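Local coordinates for protein PfkB family carbohydrate kinase (Listeria grayi DSM 20601, PDB 4GM6) that probably acts as a sugar kinase of the PfkB family, transferring phosphate from a nucleotide such as ATP to a carbohydrate or sugar-acid substrate, at residues 182-187 / 245-250; 324-327 / 331-334. All blocks are in the same frame, centred on the assembly; numbering follows the deposited sequence.

Contact 1: residues 182-187 / 245-250; sequences GIKISF and NIELFY
Tyr250 reaches across from one strand to bring its phenol oxygen close to Ser186 on another. Start at CB of Tyr250: chi1 is 58°, which sets CG between the backbone N and the carbonyl carbon. From there the ring runs across the sheet toward residues 182-187, packed in the same chain against Leu268 of strand 261-270 and against Tyr295 and Thr296 of helix 291-304. Only the tip meets the other segment: OH lies 3.5 Å from Ser186 OG and 4.2 Å from the carbonyl O of Phe187. With chi1 at 168° the serine hydroxyl swings opposite the backbone N, and OG is hydrogen-bonded to His155 ND1, so this buried hydroxyl has a firm polar partner on strand 153-157, to its other side.

Toward the start of both segments, the link is ionic and nearer solvent. Glu247, fully extended, holds OE2 3.9 Å from Lys184 NZ in a long salt bridge. The lysine is bent at chi2, and the two chains cross at about a right angle, both resting on Tyr214. Upstream, Gly182 is the C' residue of a Schellman motif that ends helix 165-180 and turns the chain toward the strand.

The CA atoms of Phe187 and Phe249 are 9.6 Å apart because strand 214-216 runs between strands 184-188 and 248-256. The contact therefore bridges over the middle one of three parallel strands in the central sheet of this ribokinase-like fold, with helix 291-304 packed over Ser186 and Tyr250.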
ATOM      1  N   GLY C 182      11.231  48.635 -14.141  1.00 93.39           N
ATOM      2  CA  GLY C 182      10.176  48.454 -15.144  1.00 90.43           C
ATOM      3  C   GLY C 182       9.462  47.097 -15.108  1.00105.38           C
ATOM      4  O   GLY C 182       8.769  46.710 -16.062  1.00 95.29           O
ATOM      5  N   ILE C 183       9.626  46.378 -14.003  1.00 80.50           N
ATOM      6  CA  ILE C 183       9.015  45.053 -13.866  1.00 81.27           C
ATOM      7  C   ILE C 183       7.578  45.104 -13.362  1.00 77.42           C
ATOM      8  O   ILE C 183       7.259  45.927 -12.479  1.00 75.53           O
ATOM      9  CB  ILE C 183       9.825  44.170 -12.911  1.00 72.60           C
ATOM     10  CG1 ILE C 183      11.165  43.847 -13.556  1.00 72.82           C
ATOM     11  CG2 ILE C 183       9.040  42.875 -12.546  1.00 74.09           C
ATOM     12  CD1 ILE C 183      12.154  43.302 -12.584  1.00 77.77           C
ATOM     13  N   LYS C 184       6.700  44.236 -13.956  1.00 75.31           N
ATOM     14  CA  LYS C 184       5.306  44.169 -13.536  1.00 74.67           C
ATOM     15  C   LYS C 184       5.178  43.488 -12.179  1.00 73.31           C
ATOM     16  O   LYS C 184       5.985  42.619 -11.822  1.00 62.95           O
ATOM     17  CB  LYS C 184       4.479  43.439 -14.595  1.00 69.65           C
ATOM     18  CG  LYS C 184       4.536  44.130 -15.947  1.00 74.26           C
ATOM     19  CD  LYS C 184       4.072  45.581 -15.808  1.00 71.30           C
ATOM     20  CE  LYS C 184       3.607  46.133 -17.146  1.00 79.48           C
ATOM     21  NZ  LYS C 184       2.890  47.418 -16.933  1.00 80.65           N
ATOM     22  N   ILE C 185       4.169  43.891 -11.414  1.00 74.91           N
ATOM     23  CA  ILE C 185       3.968  43.337 -10.079  1.00 66.60           C
ATOM     24  C   ILE C 185       2.686  42.506  -9.998  1.00 59.80           C
ATOM     25  O   ILE C 185       1.582  43.013 -10.222  1.00 63.45           O
ATOM     26  CB  ILE C 185       3.975  44.457  -9.019  1.00 72.46           C
ATOM     27  CG1 ILE C 185       5.247  45.321  -9.193  1.00 73.26           C
ATOM     28  CG2 ILE C 185       3.904  43.873  -7.607  1.00 60.19           C
ATOM     29  CD1 ILE C 185       6.537  44.556  -9.208  1.00 63.43           C
ATOM     30  N   SER C 186       2.852  41.226  -9.698  1.00 56.47           N
ATOM     31  CA  SER C 186       1.735  40.302  -9.500  1.00 53.23           C
ATOM     32  C   SER C 186       1.570  40.013  -8.021  1.00 53.66           C
ATOM     33  O   SER C 186       2.509  39.563  -7.355  1.00 47.45           O
ATOM     34  CB  SER C 186       1.987  38.985 -10.230  1.00 57.83           C
ATOM     35  OG  SER C 186       1.043  37.998  -9.829  1.00 50.05           O
ATOM     36  N   PHE C 187       0.369  40.255  -7.512  1.00 55.87           N
ATOM     37  CA  PHE C 187       0.093  40.042  -6.096  1.00 53.00           C
ATOM     38  C   PHE C 187      -1.145  39.181  -5.903  1.00 54.61           C
ATOM     39  O   PHE C 187      -2.177  39.386  -6.544  1.00 62.53           O
ATOM     40  CB  PHE C 187      -0.060  41.393  -5.370  1.00 61.32           C
ATOM     41  CG  PHE C 187      -0.138  41.268  -3.873  1.00 53.58           C
ATOM     42  CD1 PHE C 187       0.976  40.784  -3.165  1.00 52.16           C
ATOM     43  CD2 PHE C 187      -1.309  41.604  -3.173  1.00 55.02           C
ATOM     44  CE1 PHE C 187       0.917  40.669  -1.788  1.00 55.99           C
ATOM     45  CE2 PHE C 187      -1.371  41.496  -1.796  1.00 65.22           C
ATOM     46  CZ  PHE C 187      -0.271  41.029  -1.101  1.00 65.81           C
ATOM     47  N   ASN C 245      -4.000  52.167 -10.114  1.00 89.35           N
ATOM     48  CA  ASN C 245      -2.767  51.563 -10.574  1.00 80.04           C
ATOM     49  C   ASN C 245      -2.935  50.082 -10.960  1.00 84.54           C
ATOM     50  O   ASN C 245      -2.156  49.541 -11.734  1.00 86.83           O
ATOM     51  CB  ASN C 245      -1.712  51.680  -9.507  1.00 87.08           C
ATOM     52  CG  ASN C 245      -2.136  51.051  -8.220  1.00 94.84           C
ATOM     53  OD1 ASN C 245      -3.056  51.514  -7.562  1.00 81.59           O
ATOM     54  ND2 ASN C 245      -1.470  49.974  -7.855  1.00 81.08           N
ATOM     55  N   ILE C 246      -3.935  49.420 -10.406  1.00 74.57           N
ATOM     56  CA  ILE C 246      -4.099  48.001 -10.690  1.00 67.20           C
ATOM     57  C   ILE C 246      -4.721  47.814 -12.070  1.00 77.38           C
ATOM     58  O   ILE C 246      -5.889  48.063 -12.272  1.00 70.70           O
ATOM     59  CB  ILE C 246      -5.003  47.341  -9.620  1.00 73.28           C
ATOM     60  CG1 ILE C 246      -4.329  47.342  -8.258  1.00 74.37           C
ATOM     61  CG2 ILE C 246      -5.364  45.920  -9.993  1.00 58.57           C
ATOM     62  CD1 ILE C 246      -5.243  47.035  -7.136  1.00 69.13           C
ATOM     63  N   GLU C 247      -3.906  47.342 -13.000  1.00 73.20           N
ATOM     64  CA  GLU C 247      -4.303  47.102 -14.400  1.00 74.25           C
ATOM     65  C   GLU C 247      -5.361  45.964 -14.578  1.00 77.85           C
ATOM     66  O   GLU C 247      -6.353  46.126 -15.286  1.00 67.89           O
ATOM     67  CB  GLU C 247      -3.043  46.827 -15.218  1.00 88.46           C
ATOM     68  CG  GLU C 247      -3.264  46.536 -16.696  1.00109.29           C
ATOM     69  CD  GLU C 247      -1.954  46.270 -17.412  1.00115.40           C
ATOM     70  OE1 GLU C 247      -1.993  45.768 -18.572  1.00123.90           O
ATOM     71  OE2 GLU C 247      -0.885  46.541 -16.805  1.00 96.09           O
ATOM     72  N   LEU C 248      -5.166  44.812 -13.941  1.00 69.81           N
ATOM     73  CA  LEU C 248      -6.224  43.769 -13.976  1.00 74.56           C
ATOM     74  C   LEU C 248      -6.316  42.926 -12.722  1.00 63.34           C
ATOM     75  O   LEU C 248      -5.298  42.662 -12.088  1.00 63.86           O
ATOM     76  CB  LEU C 248      -6.143  42.875 -15.226  1.00 67.01           C
ATOM     77  CG  LEU C 248      -4.992  41.889 -15.404  1.00 67.97           C
ATOM     78  CD1 LEU C 248      -5.367  40.878 -16.475  1.00 77.52           C
ATOM     79  CD2 LEU C 248      -3.714  42.619 -15.793  1.00 71.43           C
ATOM     80  N   PHE C 249      -7.560  42.572 -12.367  1.00 59.77           N
ATOM     81  CA  PHE C 249      -7.826  41.662 -11.264  1.00 57.87           C
ATOM     82  C   PHE C 249      -8.172  40.305 -11.847  1.00 62.08           C
ATOM     83  O   PHE C 249      -8.606  40.209 -12.995  1.00 55.92           O
ATOM     84  CB  PHE C 249      -8.995  42.151 -10.406  1.00 61.10           C
ATOM     85  CG  PHE C 249      -8.744  43.458  -9.705  1.00 64.00           C
ATOM     86  CD1 PHE C 249      -8.101  43.490  -8.473  1.00 61.27           C
ATOM     87  CD2 PHE C 249      -9.163  44.653 -10.266  1.00 71.95           C
ATOM     88  CE1 PHE C 249      -7.878  44.689  -7.816  1.00 73.79           C
ATOM     89  CE2 PHE C 249      -8.940  45.859  -9.620  1.00 74.13           C
ATOM     90  CZ  PHE C 249      -8.295  45.881  -8.394  1.00 68.57           C
ATOM     91  N   TYR C 250      -7.983  39.249 -11.062  1.00 51.64           N
ATOM     92  CA  TYR C 250      -8.384  37.918 -11.506  1.00 51.27           C
ATOM     93  C   TYR C 250      -8.673  37.048 -10.300  1.00 53.03           C
ATOM     94  O   TYR C 250      -8.074  37.228  -9.245  1.00 55.91           O
ATOM     95  CB  TYR C 250      -7.299  37.278 -12.376  1.00 48.76           C
ATOM     96  CG  TYR C 250      -5.949  37.148 -11.700  1.00 48.31           C
ATOM     97  CD1 TYR C 250      -5.091  38.238 -11.606  1.00 59.41           C
ATOM     98  CD2 TYR C 250      -5.521  35.931 -11.177  1.00 59.94           C
ATOM     99  CE1 TYR C 250      -3.853  38.128 -10.994  1.00 54.59           C
ATOM    100  CE2 TYR C 250      -4.282  35.807 -10.566  1.00 57.44           C
ATOM    101  CZ  TYR C 250      -3.452  36.910 -10.478  1.00 68.36           C
ATOM    102  OH  TYR C 250      -2.219  36.798  -9.869  1.00 72.53           O
TER

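Contact 2: residues 324-327 / 331-334; sequences HSIH and NPFD
Ile326 pushes its side chain toward Pro332 and Phe333, and those two residues take nearly all of the contact. Residues 331-334 begin with Asn331, whose CA lies 7.4 Å from the CA of Ile326, the nearest CA pair between the two segments. Its side chain is tied back to the preceding helix by a hydrogen bond from ND2 to Ala319 O, and its backbone N bonds to Asn65 OD1 in helix 58-68.

Pro332 comes next; it and Ile326 lie alongside each other, pointing opposite ways. Its CG does most of the touching, 3.8 Å from Ile326 CG1 and 3.9 Å from Ile326 CG2, with CD following behind. The isoleucine offers both branches at once because CG1 stands beside its backbone N (chi1 -56°) while CG2 lies anti to that N.

All of this happens in the loop joining the last two helices, 309-323 and 335-344. The loop doubles back so that residues only a few positions apart meet, and it also faces a second subunit: Ile326 packs on Pro44 of that subunit, and Ser325 OG is hydrogen-bonded to its Thr118 O.

Phe333 meets Ile326 head-on, leading with the far end of its ring. CZ sits 3.7 Å from Ile326 CG1 and 3.9 Å from Ile326 CD1, meeting the aliphatic chain obliquely. One face of the ring is topped by its own neighbour, as Pro332 CG stands 3.9 Å above the plane and over its centre; Leu322 of helix 309-323 and Lys121 of the second subunit also touch this side chain. Asp334 is the N-cap of helix 335-344: its side chain caps a backbone N just beyond the segment, and OD1 is also hydrogen-bonded to Thr337 OG1.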
ATOM      1  N   HIS C 324      -7.597  19.970 -10.096  1.00 24.66           N
ATOM      2  CA  HIS C 324      -8.416  19.363  -9.057  1.00 26.32           C
ATOM      3  C   HIS C 324      -8.388  17.833  -9.134  1.00 26.29           C
ATOM      4  O   HIS C 324      -8.686  17.167  -8.157  1.00 24.17           O
ATOM      5  CB  HIS C 324      -9.856  19.872  -9.146  1.00 26.05           C
ATOM      6  CG  HIS C 324     -10.052  21.246  -8.583  1.00 32.81           C
ATOM      7  ND1 HIS C 324      -9.596  22.382  -9.214  1.00 30.81           N
ATOM      8  CD2 HIS C 324     -10.671  21.665  -7.452  1.00 34.72           C
ATOM      9  CE1 HIS C 324      -9.914  23.443  -8.490  1.00 35.60           C
ATOM     10  NE2 HIS C 324     -10.565  23.034  -7.415  1.00 31.67           N
ATOM     11  N   SER C 325      -8.004  17.285 -10.285  1.00 25.90           N
ATOM     12  CA  SER C 325      -7.972  15.831 -10.480  1.00 25.02           C
ATOM     13  C   SER C 325      -6.630  15.192 -10.115  1.00 22.75           C
ATOM     14  O   SER C 325      -6.447  13.978 -10.297  1.00 26.66           O
ATOM     15  CB  SER C 325      -8.267  15.486 -11.937  1.00 24.39           C
ATOM     16  OG  SER C 325      -9.598  15.801 -12.295  1.00 27.44           O
ATOM     17  N   ILE C 326      -5.694  16.008  -9.640  1.00 23.73           N
ATOM     18  CA  ILE C 326      -4.327  15.554  -9.350  1.00 22.74           C
ATOM     19  C   ILE C 326      -3.934  15.740  -7.879  1.00 27.09           C
ATOM     20  O   ILE C 326      -4.049  16.836  -7.317  1.00 24.54           O
ATOM     21  CB  ILE C 326      -3.311  16.285 -10.243  1.00 26.01           C
ATOM     22  CG1 ILE C 326      -3.695  16.084 -11.705  1.00 24.31           C
ATOM     23  CG2 ILE C 326      -1.890  15.770  -9.994  1.00 25.23           C
ATOM     24  CD1 ILE C 326      -3.509  14.637 -12.161  1.00 25.91           C
ATOM     25  N   HIS C 327      -3.490  14.654  -7.255  1.00 21.84           N
ATOM     26  CA  HIS C 327      -2.931  14.719  -5.919  1.00 21.76           C
ATOM     27  C   HIS C 327      -1.678  15.566  -5.902  1.00 25.57           C
ATOM     28  O   HIS C 327      -0.845  15.475  -6.811  1.00 23.67           O
ATOM     29  CB  HIS C 327      -2.561  13.312  -5.426  1.00 21.96           C
ATOM     30  CG  HIS C 327      -3.742  12.475  -5.054  1.00 25.29           C
ATOM     31  ND1 HIS C 327      -4.613  12.825  -4.041  1.00 24.48           N
ATOM     32  CD2 HIS C 327      -4.198  11.295  -5.552  1.00 25.46           C
ATOM     33  CE1 HIS C 327      -5.555  11.901  -3.931  1.00 24.51           C
ATOM     34  NE2 HIS C 327      -5.327  10.964  -4.838  1.00 25.43           N
ATOM     35  N   ASN C 331       0.479  21.540 -10.762  1.00 33.70           N
ATOM     36  CA  ASN C 331      -0.285  21.156 -11.944  1.00 30.30           C
ATOM     37  C   ASN C 331       0.666  20.525 -12.944  1.00 31.88           C
ATOM     38  O   ASN C 331       1.619  21.162 -13.371  1.00 36.78           O
ATOM     39  CB  ASN C 331      -0.952  22.404 -12.556  1.00 36.03           C
ATOM     40  CG  ASN C 331      -2.260  22.088 -13.260  1.00 41.11           C
ATOM     41  OD1 ASN C 331      -2.818  20.995 -13.115  1.00 35.70           O
ATOM     42  ND2 ASN C 331      -2.776  23.057 -13.998  1.00 33.73           N
ATOM     43  N   PRO C 332       0.427  19.253 -13.308  1.00 33.41           N
ATOM     44  CA  PRO C 332       1.371  18.493 -14.118  1.00 30.18           C
ATOM     45  C   PRO C 332       1.188  18.637 -15.626  1.00 39.57           C
ATOM     46  O   PRO C 332       1.953  18.057 -16.388  1.00 44.81           O
ATOM     47  CB  PRO C 332       1.073  17.038 -13.710  1.00 29.86           C
ATOM     48  CG  PRO C 332      -0.398  17.053 -13.397  1.00 29.53           C
ATOM     49  CD  PRO C 332      -0.702  18.428 -12.844  1.00 27.66           C
ATOM     50  N   PHE C 333       0.193  19.397 -16.062  1.00 32.20           N
ATOM     51  CA  PHE C 333      -0.176  19.367 -17.467  1.00 32.60           C
ATOM     52  C   PHE C 333       0.628  20.353 -18.293  1.00 39.97           C
ATOM     53  O   PHE C 333       0.947  21.456 -17.820  1.00 42.34           O
ATOM     54  CB  PHE C 333      -1.679  19.625 -17.618  1.00 32.73           C
ATOM     55  CG  PHE C 333      -2.525  18.702 -16.795  1.00 33.64           C
ATOM     56  CD1 PHE C 333      -2.693  17.377 -17.164  1.00 36.36           C
ATOM     57  CD2 PHE C 333      -3.127  19.149 -15.637  1.00 40.03           C
ATOM     58  CE1 PHE C 333      -3.458  16.522 -16.393  1.00 41.58           C
ATOM     59  CE2 PHE C 333      -3.893  18.301 -14.867  1.00 33.92           C
ATOM     60  CZ  PHE C 333      -4.060  16.993 -15.241  1.00 32.18           C
ATOM     61  N   ASP C 334       0.966  19.965 -19.520  1.00 38.84           N
ATOM     62  CA  ASP C 334       1.556  20.928 -20.444  1.00 41.51           C
ATOM     63  C   ASP C 334       0.490  21.798 -21.101  1.00 44.79           C
ATOM     64  O   ASP C 334      -0.721  21.533 -20.992  1.00 38.59           O
ATOM     65  CB  ASP C 334       2.445  20.266 -21.500  1.00 44.26           C
ATOM     66  CG  ASP C 334       1.682  19.348 -22.418  1.00 54.08           C
ATOM     67  OD1 ASP C 334       0.439  19.477 -22.525  1.00 48.30           O
ATOM     68  OD2 ASP C 334       2.341  18.486 -23.036  1.00 61.61           O
TER

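The two contacts lie at separate places in one chain, their centres 26 Å apart and their nearest atoms about 13 Å apart. Contact 1 belongs to the central sheet: it joins two parallel strands across an intervening one, is mostly buried, and is polar in character, with hydroxyls inside and a long ionic pair toward the outside. Contact 2 holds no strand. It is local and wholly apolar across its segments, folding the linker between the last two helices onto itself. The surroundings differ as well: no other chain touches contact 1, whereas 324-327 and 331-334 pack against a second subunit and so lie at a subunit interface.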